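Local structure of N-formylglutamate amidohydrolase (Ralstonia eutropha, 2Q7S) at residues A[171-176]-A[254-259]; A[52-57]-A[260-265]; A[218-223]-A[269-274]. The protein binds a zinc ion and is probably a hydrolase of the N-formylglutamate amidohydrolase family. One frame throughout, in Å; residues are numbered along the deposited sequence.

Contact 1. Residues A[171-176]-A[254-259]. With ZN (zinc ion), chain C.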
loop_
_atom_site.group_PDB
_atom_site.type_symbol
_atom_site.label_atom_id
_atom_site.label_comp_id
_atom_site.label_asym_id
_atom_site.label_seq_id
_atom_site.Cartn_x
_atom_site.Cartn_y
_atom_site.Cartn_z
ATOM N N LEU A 171 -2.588 0.667 2.364
ATOM C CA LEU A 171 -2.438 -0.427 3.273
ATOM C C LEU A 171 -1.226 -1.269 2.934
ATOM O O LEU A 171 -1.073 -1.675 1.784
ATOM C CB LEU A 171 -3.728 -1.320 3.209
ATOM C CG LEU A 171 -5.056 -0.598 3.476
ATOM C CD1 LEU A 171 -6.281 -1.529 3.286
ATOM C CD2 LEU A 171 -5.080 0.038 4.841
ATOM N N HIS A 172 -0.414 -1.600 3.956
ATOM C CA HIS A 172 0.849 -2.310 3.771
ATOM C C HIS A 172 1.144 -3.254 4.902
ATOM O O HIS A 172 0.491 -3.250 5.949
ATOM C CB HIS A 172 2.034 -1.303 3.680
ATOM C CG HIS A 172 1.904 -0.381 2.546
ATOM N ND1 HIS A 172 2.530 -0.602 1.336
ATOM C CD2 HIS A 172 1.125 0.705 2.389
ATOM C CE1 HIS A 172 2.158 0.341 0.496
ATOM N NE2 HIS A 172 1.308 1.141 1.107
ATOM N N SER A 173 2.114 -4.102 4.643
ATOM C CA SER A 173 2.854 -4.781 5.705
ATOM C C SER A 173 4.361 -4.638 5.484
ATOM O O SER A 173 4.839 -4.457 4.379
ATOM C CB SER A 173 2.449 -6.258 5.770
ATOM O OG SER A 173 2.942 -6.953 4.660
HETATM N N MSE A 174 5.104 -4.848 6.538
HETATM C CA MSE A 174 6.514 -4.617 6.523
HETATM C C MSE A 174 7.244 -5.761 7.246
HETATM O O MSE A 174 6.696 -6.375 8.201
HETATM C CB MSE A 174 6.790 -3.253 7.176
HETATM C CG MSE A 174 6.096 -3.048 8.476
HETATM SE SE MSE A 174 6.585 -1.389 9.378
HETATM C CE MSE A 174 5.706 -2.006 10.979
ATOM N N PRO A 175 8.486 -6.048 6.821
ATOM C CA PRO A 175 9.289 -7.060 7.476
ATOM C C PRO A 175 9.831 -6.600 8.809
ATOM O O PRO A 175 9.885 -5.390 9.103
ATOM C CB PRO A 175 10.426 -7.295 6.471
ATOM C CG PRO A 175 10.545 -6.011 5.783
ATOM C CD PRO A 175 9.182 -5.451 5.675
ATOM N N ASN A 176 10.236 -7.559 9.627
ATOM C CA ASN A 176 10.676 -7.252 10.951
ATOM C C ASN A 176 11.959 -6.416 10.924
ATOM O O ASN A 176 12.219 -5.584 11.796
ATOM C CB ASN A 176 10.864 -8.553 11.725
ATOM C CG ASN A 176 10.236 -8.513 13.100
ATOM O OD1 ASN A 176 9.302 -7.759 13.348
ATOM N ND2 ASN A 176 10.754 -9.320 14.003
ATOM N N PRO A 254 5.237 -10.381 11.022
ATOM C CA PRO A 254 5.176 -11.512 11.960
ATOM C C PRO A 254 3.858 -11.627 12.675
ATOM O O PRO A 254 3.467 -12.725 13.054
ATOM C CB PRO A 254 6.329 -11.248 12.948
ATOM C CG PRO A 254 7.248 -10.466 12.250
ATOM C CD PRO A 254 6.414 -9.556 11.310
ATOM N N LEU A 255 3.163 -10.503 12.802
ATOM C CA LEU A 255 1.826 -10.460 13.393
ATOM C C LEU A 255 0.798 -11.363 12.715
ATOM O O LEU A 255 -0.216 -11.680 13.307
ATOM C CB LEU A 255 1.287 -9.031 13.374
ATOM C CG LEU A 255 1.997 -7.987 14.244
ATOM C CD1 LEU A 255 1.272 -6.667 14.118
ATOM C CD2 LEU A 255 2.021 -8.430 15.670
ATOM N N TYR A 256 1.003 -11.706 11.450
ATOM C CA TYR A 256 -0.001 -12.477 10.721
ATOM C C TYR A 256 0.502 -13.576 9.793
ATOM O O TYR A 256 -0.271 -14.461 9.460
ATOM C CB TYR A 256 -0.920 -11.517 9.942
ATOM C CG TYR A 256 -0.311 -10.854 8.745
ATOM C CD1 TYR A 256 0.335 -9.639 8.864
ATOM C CD2 TYR A 256 -0.414 -11.431 7.503
ATOM C CE1 TYR A 256 0.855 -9.005 7.745
ATOM C CE2 TYR A 256 0.121 -10.843 6.391
ATOM C CZ TYR A 256 0.755 -9.602 6.515
ATOM O OH TYR A 256 1.273 -9.003 5.387
HETATM N N MSE A 257 1.780 -13.548 9.412
HETATM C CA MSE A 257 2.335 -14.556 8.515
HETATM C C MSE A 257 3.738 -14.948 8.907
HETATM O O MSE A 257 4.413 -14.249 9.690
HETATM C CB MSE A 257 2.348 -14.052 7.073
HETATM C CG MSE A 257 3.054 -12.759 6.937
HETATM SE SE MSE A 257 3.303 -12.120 5.102
HETATM C CE MSE A 257 5.178 -12.437 4.812
ATOM N N GLU A 258 4.165 -16.061 8.327
ATOM C CA GLU A 258 5.536 -16.541 8.448
ATOM C C GLU A 258 6.332 -15.990 7.282
ATOM O O GLU A 258 6.056 -16.293 6.123
ATOM C CB GLU A 258 5.577 -18.063 8.450
ATOM C CG GLU A 258 4.876 -18.678 9.620
ATOM C CD GLU A 258 5.534 -18.284 10.934
ATOM O OE1 GLU A 258 6.780 -18.416 11.019
ATOM O OE2 GLU A 258 4.825 -17.847 11.867
ATOM N N GLU A 259 7.312 -15.151 7.591
ATOM C CA GLU A 259 8.018 -14.399 6.547
ATOM C C GLU A 259 8.738 -15.285 5.527
ATOM O O GLU A 259 8.838 -14.935 4.354
ATOM C CB GLU A 259 8.956 -13.364 7.176
ATOM C CG GLU A 259 8.187 -12.264 8.001
ATOM C CD GLU A 259 8.912 -10.921 7.988
ATOM O OE1 GLU A 259 8.977 -10.352 6.862
ATOM O OE2 GLU A 259 9.436 -10.467 9.062
HETATM ZN ZN ZN C . 3.800 -2.080 0.974
#
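The Y256 ring meets S173 at its edge, where S173 CB lies in the ring plane, 3.7 Å from Y256 CE1. One ring face carries M257 CG, offset toward the rim. The second flat group is the E259 carboxylate. Its OE2 takes the backbone N-H of N176 on the syn side, 17° out of plane, with N176 N 3.1 Å from E259 OE2. The other oxygen, E259 OE1, lies 3.4 Å from P175 CA. Both carboxylate oxygens thus lie against the turn that leaves strand 166-174. Beside them the amide of N176 crosses the P254 ring, with N176 OD1 3.6 Å from P254 CG. That amide oxygen is bonded to R252.

The hydroxyls form the other polar link. With OG between its backbone N and carbonyl carbon (chi1 71°), S173 reaches the phenol and donates to Y256 OH, S173 OG lying 2.7 Å from it. R253 NE also bonds S173 OG, and Y256 OH bonds the carbonyl of T56. The buried hydroxyls are therefore linked in a short chain of bonds.

This chain lies next to the metal site. H172 binds zinc through ND1 at 2.0 Å, with H32 and D55 completing the protein ligands. H172 NE2 is held by N170, and the backbone N of S173 bonds D55 OD2, a second-shell contact to a zinc ligand.

Strand 166-174 runs within the large mixed sheet between strands 26-30 and 244-252. Y256 follows the latter and packs its ring against V58 and L61 of helix 58-61 and F268 and L271 of helix 267-289.

Contact 2. Residues A[52-57]-A[260-265]. With ZN (zinc ion), chain C.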
loop_
_atom_site.group_PDB
_atom_site.type_symbol
_atom_site.label_atom_id
_atom_site.label_comp_id
_atom_site.label_asym_id
_atom_site.label_seq_id
_atom_site.Cartn_x
_atom_site.Cartn_y
_atom_site.Cartn_z
ATOM N N GLY A 52 9.569 -12.067 -1.408
ATOM C CA GLY A 52 10.071 -11.113 -0.409
ATOM C C GLY A 52 9.300 -9.806 -0.293
ATOM O O GLY A 52 8.642 -9.587 0.721
ATOM N N GLY A 53 9.340 -8.971 -1.341
ATOM C CA GLY A 53 8.678 -7.636 -1.406
ATOM C C GLY A 53 7.153 -7.587 -1.457
ATOM O O GLY A 53 6.554 -6.502 -1.618
ATOM N N GLU A 54 6.504 -8.753 -1.361
ATOM C CA GLU A 54 5.075 -8.816 -1.283
ATOM C C GLU A 54 4.593 -8.423 0.108
ATOM O O GLU A 54 5.070 -8.940 1.109
ATOM C CB GLU A 54 4.558 -10.239 -1.467
ATOM C CG GLU A 54 4.790 -10.908 -2.725
ATOM C CD GLU A 54 4.237 -12.322 -2.704
ATOM O OE1 GLU A 54 3.687 -12.767 -1.666
ATOM O OE2 GLU A 54 4.353 -12.972 -3.742
ATOM N N ASP A 55 3.633 -7.535 0.147
ATOM C CA ASP A 55 2.802 -7.351 1.326
ATOM C C ASP A 55 1.632 -8.376 1.329
ATOM O O ASP A 55 0.458 -7.996 1.234
ATOM C CB ASP A 55 2.201 -5.967 1.350
ATOM C CG ASP A 55 3.217 -4.898 1.369
ATOM O OD1 ASP A 55 4.429 -5.171 1.104
ATOM O OD2 ASP A 55 2.741 -3.770 1.560
ATOM N N THR A 56 2.003 -9.642 1.476
ATOM C CA THR A 56 1.074 -10.775 1.290
ATOM C C THR A 56 -0.096 -10.730 2.287
ATOM O O THR A 56 0.070 -10.361 3.476
ATOM C CB THR A 56 1.837 -12.133 1.400
ATOM O OG1 THR A 56 3.136 -11.963 0.858
ATOM C CG2 THR A 56 1.121 -13.287 0.688
ATOM N N HIS A 57 -1.276 -11.089 1.762
ATOM C CA HIS A 57 -2.547 -11.181 2.499
ATOM C C HIS A 57 -3.125 -9.866 3.042
ATOM O O HIS A 57 -4.129 -9.906 3.714
ATOM C CB HIS A 57 -2.423 -12.132 3.683
ATOM C CG HIS A 57 -1.799 -13.443 3.362
ATOM N ND1 HIS A 57 -2.298 -14.282 2.389
ATOM C CD2 HIS A 57 -0.740 -14.084 3.913
ATOM C CE1 HIS A 57 -1.535 -15.365 2.317
ATOM N NE2 HIS A 57 -0.597 -15.279 3.242
ATOM N N GLY A 260 9.219 -16.445 5.952
ATOM C CA GLY A 260 9.832 -17.383 5.017
ATOM C C GLY A 260 8.852 -17.991 4.034
ATOM O O GLY A 260 8.980 -17.772 2.843
ATOM N N THR A 261 7.855 -18.729 4.533
ATOM C CA THR A 261 6.881 -19.424 3.666
ATOM C C THR A 261 5.785 -18.486 3.105
ATOM O O THR A 261 5.084 -18.835 2.149
ATOM C CB THR A 261 6.263 -20.642 4.401
ATOM O OG1 THR A 261 5.372 -20.218 5.441
ATOM C CG2 THR A 261 7.366 -21.486 5.043
ATOM N N ARG A 262 5.682 -17.287 3.687
ATOM C CA ARG A 262 4.625 -16.270 3.383
ATOM C C ARG A 262 3.236 -16.709 3.880
ATOM O O ARG A 262 2.214 -16.121 3.504
ATOM C CB ARG A 262 4.516 -15.915 1.897
ATOM C CG ARG A 262 5.726 -15.281 1.177
ATOM C CD ARG A 262 5.752 -13.745 1.299
ATOM N NE ARG A 262 6.744 -13.351 2.292
ATOM C CZ ARG A 262 7.109 -12.109 2.581
ATOM N NH1 ARG A 262 6.521 -11.066 1.988
ATOM N NH2 ARG A 262 8.033 -11.920 3.538
ATOM N N GLU A 263 3.179 -17.716 4.729
ATOM C CA GLU A 263 1.892 -18.342 5.046
ATOM C C GLU A 263 1.259 -17.786 6.285
ATOM O O GLU A 263 1.931 -17.548 7.280
ATOM C CB GLU A 263 2.069 -19.844 5.193
ATOM C CG GLU A 263 2.429 -20.476 3.862
ATOM C CD GLU A 263 2.018 -21.897 3.797
ATOM O OE1 GLU A 263 2.325 -22.635 4.763
ATOM O OE2 GLU A 263 1.386 -22.265 2.783
ATOM N N ARG A 264 -0.057 -17.626 6.237
ATOM C CA ARG A 264 -0.795 -17.099 7.392
ATOM C C ARG A 264 -0.408 -17.899 8.621
ATOM O O ARG A 264 -0.324 -19.147 8.557
ATOM C CB ARG A 264 -2.300 -17.178 7.193
ATOM C CG ARG A 264 -2.814 -16.379 5.994
ATOM C CD ARG A 264 -4.299 -16.588 5.773
ATOM N NE ARG A 264 -4.726 -15.837 4.601
ATOM C CZ ARG A 264 -5.967 -15.478 4.310
ATOM N NH1 ARG A 264 -6.994 -15.770 5.101
ATOM N NH2 ARG A 264 -6.172 -14.786 3.206
ATOM N N ASN A 265 -0.165 -17.183 9.726
ATOM C CA ASN A 265 0.114 -17.825 11.010
ATOM C C ASN A 265 -1.058 -17.681 11.964
ATOM O O ASN A 265 -2.134 -17.268 11.566
ATOM C CB ASN A 265 1.485 -17.379 11.600
ATOM C CG ASN A 265 1.536 -15.928 12.059
ATOM O OD1 ASN A 265 0.522 -15.292 12.334
ATOM N ND2 ASN A 265 2.756 -15.407 12.177
HETATM ZN ZN ZN C . 3.800 -2.080 0.974
#
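H57 and R262 join the zinc-binding loop 52-57 to a small antiparallel β-hairpin, strands 257-258 and 263-264. D55 is the centre of an inverse gamma turn in that loop. It binds zinc through OD2 at 2.1 Å, while R253 forms a salt bridge with OD1.

The tight part is the buried R262 side chain. A bend at chi2 (-87°) places CD, which lies 3.2 Å from T56 OG1. The chain bends again at chi3, and its guanidinium ends against the loop backbone. There R262 NH1 is 2.7 Å from E54 O, at an angle too poor for a hydrogen bond. G52 CA lies over one face of the guanidinium, toward the rim. R262 NH2 bonds the carbonyl of E259, within the hairpin. The loop is also braced internally, since T56 OG1 donates to the anti lone pair of E54 OE1 at 2.7 Å. E54 OE2 is held by Y37 and R51.

The solvent side is looser. R264 is exposed and crosses the H57 ring with an extended chain. Its CG makes a CH-pi contact, 3.8 Å from the ring centroid. T56 CG2 lies over the centre of the opposite face, so the imidazole is sandwiched between two aliphatic groups. H57 is the N-cap residue of helix 58-61.

One hydrogen bond fixes the ring at its edge: H57 NE2 donates to R262 O at 2.9 Å, with the acceptor 23° out of the imidazole plane and an N-H...O angle of 139°.

Contact 3. Residues A[218-223]-A[269-274]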
loop_
_atom_site.group_PDB
_atom_site.type_symbol
_atom_site.label_atom_id
_atom_site.label_comp_id
_atom_site.label_asym_id
_atom_site.label_seq_id
_atom_site.Cartn_x
_atom_site.Cartn_y
_atom_site.Cartn_z
ATOM N N LYS A 218 -5.918 -2.382 21.962
ATOM C CA LYS A 218 -6.006 -3.822 21.657
ATOM C C LYS A 218 -4.658 -4.516 21.900
ATOM O O LYS A 218 -4.523 -5.727 21.717
ATOM C CB LYS A 218 -6.462 -4.032 20.201
ATOM C CG LYS A 218 -7.920 -3.598 19.908
ATOM C CD LYS A 218 -8.140 -3.285 18.420
ATOM C CE LYS A 218 -9.614 -3.114 17.972
ATOM N NZ LYS A 218 -10.414 -2.196 18.871
ATOM N N GLY A 219 -3.658 -3.728 22.282
ATOM C CA GLY A 219 -2.383 -4.249 22.708
ATOM C C GLY A 219 -1.255 -4.085 21.721
ATOM O O GLY A 219 -0.168 -4.578 21.965
ATOM N N TYR A 220 -1.509 -3.420 20.601
ATOM C CA TYR A 220 -0.486 -3.260 19.544
ATOM C C TYR A 220 0.336 -2.010 19.847
ATOM O O TYR A 220 -0.142 -1.076 20.467
ATOM C CB TYR A 220 -1.163 -3.146 18.169
ATOM C CG TYR A 220 -1.969 -4.369 17.780
ATOM C CD1 TYR A 220 -1.340 -5.508 17.311
ATOM C CD2 TYR A 220 -3.346 -4.403 17.955
ATOM C CE1 TYR A 220 -2.074 -6.616 16.942
ATOM C CE2 TYR A 220 -4.095 -5.517 17.626
ATOM C CZ TYR A 220 -3.454 -6.635 17.128
ATOM O OH TYR A 220 -4.149 -7.782 16.786
ATOM N N THR A 221 1.583 -2.001 19.433
ATOM C CA THR A 221 2.408 -0.796 19.480
ATOM C C THR A 221 2.180 -0.058 18.174
ATOM O O THR A 221 1.912 -0.687 17.124
ATOM C CB THR A 221 3.901 -1.154 19.705
ATOM O OG1 THR A 221 4.334 -2.048 18.677
ATOM C CG2 THR A 221 4.060 -1.836 21.101
ATOM N N VAL A 222 2.171 1.274 18.261
ATOM C CA VAL A 222 1.897 2.142 17.107
ATOM C C VAL A 222 2.974 3.240 17.125
ATOM O O VAL A 222 3.261 3.795 18.183
ATOM C CB VAL A 222 0.457 2.751 17.134
ATOM C CG1 VAL A 222 0.180 3.629 15.901
ATOM C CG2 VAL A 222 -0.610 1.659 17.270
ATOM N N ALA A 223 3.611 3.473 15.980
ATOM C CA ALA A 223 4.538 4.608 15.770
ATOM C C ALA A 223 3.972 5.436 14.625
ATOM O O ALA A 223 3.373 4.874 13.703
ATOM C CB ALA A 223 5.984 4.116 15.388
ATOM N N ALA A 269 -5.850 -14.615 12.155
ATOM C CA ALA A 269 -7.259 -14.561 12.539
ATOM C C ALA A 269 -7.569 -13.449 13.525
ATOM O O ALA A 269 -8.509 -12.676 13.335
ATOM C CB ALA A 269 -7.697 -15.901 13.143
ATOM N N THR A 270 -6.783 -13.396 14.584
ATOM C CA THR A 270 -6.919 -12.368 15.630
ATOM C C THR A 270 -6.619 -10.976 15.098
ATOM O O THR A 270 -7.331 -10.010 15.429
ATOM C CB THR A 270 -6.070 -12.716 16.924
ATOM O OG1 THR A 270 -4.688 -12.817 16.589
ATOM C CG2 THR A 270 -6.499 -14.020 17.478
ATOM N N LEU A 271 -5.629 -10.834 14.198
ATOM C CA LEU A 271 -5.373 -9.517 13.630
ATOM C C LEU A 271 -6.491 -9.042 12.710
ATOM O O LEU A 271 -6.940 -7.872 12.790
ATOM C CB LEU A 271 -4.039 -9.493 12.878
ATOM C CG LEU A 271 -3.650 -8.132 12.337
ATOM C CD1 LEU A 271 -3.406 -7.151 13.488
ATOM C CD2 LEU A 271 -2.443 -8.294 11.419
ATOM N N GLN A 272 -6.972 -9.951 11.858
ATOM C CA GLN A 272 -8.082 -9.661 10.948
ATOM C C GLN A 272 -9.313 -9.236 11.763
ATOM O O GLN A 272 -10.002 -8.302 11.409
ATOM C CB GLN A 272 -8.436 -10.917 10.144
ATOM C CG GLN A 272 -9.454 -10.709 9.019
ATOM C CD GLN A 272 -9.736 -11.996 8.248
ATOM O OE1 GLN A 272 -10.116 -13.009 8.829
ATOM N NE2 GLN A 272 -9.518 -11.964 6.935
ATOM N N ARG A 273 -9.578 -9.947 12.841
ATOM C CA ARG A 273 -10.697 -9.611 13.745
ATOM C C ARG A 273 -10.515 -8.203 14.328
ATOM O O ARG A 273 -11.374 -7.350 14.209
ATOM C CB ARG A 273 -10.806 -10.666 14.845
ATOM C CG ARG A 273 -11.819 -10.313 15.948
ATOM C CD ARG A 273 -11.139 -9.723 17.219
ATOM N NE ARG A 273 -10.241 -10.591 18.030
ATOM C CZ ARG A 273 -10.146 -11.937 18.040
ATOM N NH1 ARG A 273 -10.893 -12.743 17.272
ATOM N NH2 ARG A 273 -9.260 -12.510 18.858
ATOM N N ASP A 274 -9.347 -7.939 14.887
ATOM C CA ASP A 274 -9.021 -6.594 15.374
ATOM C C ASP A 274 -9.178 -5.495 14.316
ATOM O O ASP A 274 -9.698 -4.407 14.607
ATOM C CB ASP A 274 -7.621 -6.561 15.979
ATOM C CG ASP A 274 -7.534 -7.330 17.266
ATOM O OD1 ASP A 274 -8.583 -7.786 17.792
ATOM O OD2 ASP A 274 -6.406 -7.495 17.748
HETATM O O HOH W 1 -3.118 -10.183 16.878
#
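Y220 and D274 form the main polar link between the turn after helix 205-217 and helix 267-289. Y220 OH donates to D274 OD2, and the bond is very short at 2.5 Å. The carboxylate comes to the ring edge, with D274 CG in the ring plane. The two planes are turned 80° apart. OD2 of D274 also lies 3.0 Å from Y220 CE2, so it sits beside the ring rim as well as at the hydroxyl.

A water gives the second polar link. It donates to Y220 OH at 2.6 Å and is also bonded to T270 OG1 at 3.1 Å. The phenol oxygen is thus gripped twice, as donor to the acid and as acceptor from the water. T270 OG1 also bonds G267 O in the first turn of the helix.

The ionic part stays within the helix. R273 NE forms a salt bridge with D274 OD1 at 3.3 Å. The ammonium group of K218 is well away from that carboxylate; its ion pair with E214 is long and weak. The K218 and D274 side chains run antiparallel past one another, with K218 CE 3.6 Å from D274 O.

The apolar part is L271 against the phenol. Its CG lies anti to the backbone N (chi1 -176°), and from there the CD1 branch reaches the ring obliquely, 3.4 Å from Y220 OH. The same leucine touches F193 and Y256, and F193 also packs edge-to-face with the Y220 ring.

In the backbone, a Schellman motif at G219 ends helix 205-217 just before Y220.

Each D274 oxygen has its own partner, the phenol on OD2 and the arginine on OD1. This pairing probably keeps the acid ionised. A charged D274 would polarise the phenol O-H, though the exact shortness of the bond is less certain.

Overall arrangement
Contacts 1 and 2 lie side by side, their centres about 7 Å apart. Both are partly buried and reach the zinc, which takes H172 from one and D55 from the other. They share the hairpin, one strand each, and Y256 O bonds N265 N between them. Contact 3 is a surface contact. It belongs to the outer part of the fold, where strand 222-224 is an outermost strand of the main sheet. L271 ties it to contact 1 by packing on L255 and Y256. Chemistry follows place: buried hydroxyls in contact 1, a buried arginine set against loop backbone in contact 2, and a water-assisted phenol-carboxylate pair in contact 3.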